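TRNA nucleotidyl transferase-related protein (Thermotoga maritima, PDB 3H38) probably adds the CCA end to tRNA, as a class II nucleotidyltransferase of the tRNA nucleotidyltransferase/poly(A) polymerase family that uses CTP, ATP and magnesium. Local coordinates at residues R129-N134 with P175-R180. Numbering follows the deposited sequence.
Sequences RDFTIN and PTRILR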
# COMPACT_ATOMS: atom_id res chain seq x y z
N ARG A 129 17.93 -2.99 11.97
CA ARG A 129 17.12 -2.85 10.77
C ARG A 129 16.79 -4.22 10.14
O ARG A 129 17.36 -5.24 10.52
CB ARG A 129 17.82 -1.94 9.77
CG ARG A 129 17.95 -0.52 10.28
CD ARG A 129 19.01 0.25 9.53
NE ARG A 129 19.14 1.58 10.10
CZ ARG A 129 18.56 2.66 9.60
NH1 ARG A 129 18.71 3.84 10.23
NH2 ARG A 129 17.84 2.58 8.48
N ASP A 130 15.85 -4.23 9.19
CA ASP A 130 15.22 -5.49 8.82
C ASP A 130 16.09 -6.51 8.06
O ASP A 130 16.25 -7.65 8.52
CB ASP A 130 13.84 -5.26 8.13
CG ASP A 130 13.91 -4.36 6.88
OD1 ASP A 130 12.81 -4.04 6.35
OD2 ASP A 130 15.02 -3.99 6.43
N PHE A 131 16.67 -6.09 6.94
CA PHE A 131 17.42 -6.99 6.05
C PHE A 131 18.79 -6.43 5.68
O PHE A 131 18.99 -5.20 5.67
CB PHE A 131 16.59 -7.28 4.79
CG PHE A 131 15.19 -7.69 5.10
CD1 PHE A 131 14.95 -8.86 5.78
CD2 PHE A 131 14.12 -6.87 4.78
CE1 PHE A 131 13.67 -9.24 6.14
CE2 PHE A 131 12.79 -7.25 5.14
CZ PHE A 131 12.58 -8.43 5.79
N THR A 132 19.72 -7.33 5.35
CA THR A 132 21.11 -6.92 5.09
C THR A 132 21.22 -5.87 4.00
O THR A 132 22.05 -4.98 4.06
CB THR A 132 22.01 -8.09 4.68
OG1 THR A 132 21.59 -8.58 3.41
CG2 THR A 132 21.92 -9.20 5.71
N ILE A 133 20.36 -5.95 3.00
CA ILE A 133 20.43 -4.96 1.94
C ILE A 133 19.93 -3.58 2.39
O ILE A 133 20.25 -2.57 1.78
CB ILE A 133 19.71 -5.44 0.66
CG1 ILE A 133 18.28 -5.88 1.01
CG2 ILE A 133 20.50 -6.59 0.03
CD1 ILE A 133 17.32 -5.66 -0.11
N ASN A 134 19.15 -3.55 3.47
CA ASN A 134 18.67 -2.27 4.01
C ASN A 134 19.53 -1.71 5.17
O ASN A 134 19.19 -0.64 5.72
CB ASN A 134 17.20 -2.38 4.44
CG ASN A 134 16.28 -2.76 3.28
OD1 ASN A 134 16.60 -2.49 2.12
ND2 ASN A 134 15.16 -3.36 3.59
N PRO A 175 7.35 -9.24 13.72
CA PRO A 175 6.76 -10.18 12.76
C PRO A 175 6.28 -9.44 11.53
O PRO A 175 5.89 -10.04 10.53
CB PRO A 175 5.57 -10.76 13.54
CG PRO A 175 5.86 -10.49 14.99
CD PRO A 175 6.56 -9.16 14.96
N THR A 176 6.31 -8.12 11.62
CA THR A 176 5.94 -7.22 10.53
C THR A 176 6.89 -7.44 9.34
O THR A 176 6.53 -7.26 8.19
CB THR A 176 5.90 -5.78 11.08
OG1 THR A 176 4.56 -5.27 11.01
CG2 THR A 176 6.88 -4.86 10.41
N ARG A 177 8.09 -7.93 9.65
CA ARG A 177 9.12 -8.21 8.66
C ARG A 177 8.79 -9.43 7.83
O ARG A 177 9.45 -9.71 6.80
CB ARG A 177 10.46 -8.43 9.35
CG ARG A 177 11.16 -7.15 9.80
CD ARG A 177 12.19 -7.42 10.93
NE ARG A 177 12.51 -6.18 11.62
CZ ARG A 177 13.25 -6.06 12.72
NH1 ARG A 177 13.79 -7.13 13.32
NH2 ARG A 177 13.45 -4.85 13.22
N ILE A 178 7.78 -10.17 8.26
CA ILE A 178 7.34 -11.32 7.49
C ILE A 178 6.75 -10.80 6.18
O ILE A 178 7.07 -11.32 5.12
CB ILE A 178 6.34 -12.18 8.27
CG1 ILE A 178 7.07 -12.98 9.37
CG2 ILE A 178 5.56 -13.12 7.31
CD1 ILE A 178 6.14 -13.59 10.40
N LEU A 179 5.93 -9.75 6.26
CA LEU A 179 5.28 -9.15 5.10
C LEU A 179 6.29 -8.31 4.32
O LEU A 179 6.31 -8.35 3.08
CB LEU A 179 4.05 -8.32 5.52
CG LEU A 179 2.89 -9.12 6.17
CD1 LEU A 179 1.82 -8.25 6.82
CD2 LEU A 179 2.20 -10.00 5.13
N ARG A 180 7.15 -7.58 5.04
CA ARG A 180 8.19 -6.75 4.43
C ARG A 180 9.17 -7.55 3.58
O ARG A 180 9.62 -7.08 2.51
CB ARG A 180 8.97 -5.97 5.48
CG ARG A 180 8.16 -4.89 6.17
CD ARG A 180 8.89 -4.34 7.35
NE ARG A 180 10.09 -3.66 6.92
CZ ARG A 180 10.12 -2.38 6.57
NH1 ARG A 180 11.27 -1.82 6.17
NH2 ARG A 180 9.01 -1.66 6.65
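Asp130 OD1 is gripped by two nitrogens of Arg180. NH1 of Arg180 lies 2.7 Å from OD1 of Asp130, and NE of Arg180 lies 2.8 Å from the same oxygen. This side-on salt bridge joins loop 129-134, in the head domain of a class II CCA-adding enzyme, to helix 177-187. Both residues belong to the CTP and ATP site seen in this protein; here the site holds no nucleotide. OD1 sits in the guanidinium plane, but the carboxylate is turned 42° from that plane. NE meets OD1 on its anti side, while NH1 comes from above the carboxylate plane. A bend at chi3 (65°) swings NE of Arg180 toward the acid. NH2 of Arg180 has a second acid, Glu220 of helix 214-225.

The other oxygen serves its own loop. OD2 of Asp130 accepts ND2 of Asn134 at 2.9 Å and the backbone N of Phe131 at 2.7 Å, both from one face of the carboxylate. Four N-H groups thus fix this buried carboxylate. An alanine here would probably leave NE and NH1 of Arg180 without their acid, and ND2 of Asn134 and N of Phe131 without this acceptor.

The Arg177 chain is extended from CG to NE and slides past Phe131 in the opposite direction. Its CG packs 3.7 Å from CB of Asp130, and CA of Asp130 lies over one face of its guanidinium. Its NH1 is hydrogen-bonded to OG of Ser170, not to the aspartate. Phe131 adds apolar contacts: CB of Asp130 covers one ring face near the rim, and CE2 of Phe131 reaches 4.0 Å from CB of Arg180. At the ring edge, CZ of Phe131 points at the backbone O of Arg177, 3.5 Å away and near the ring plane.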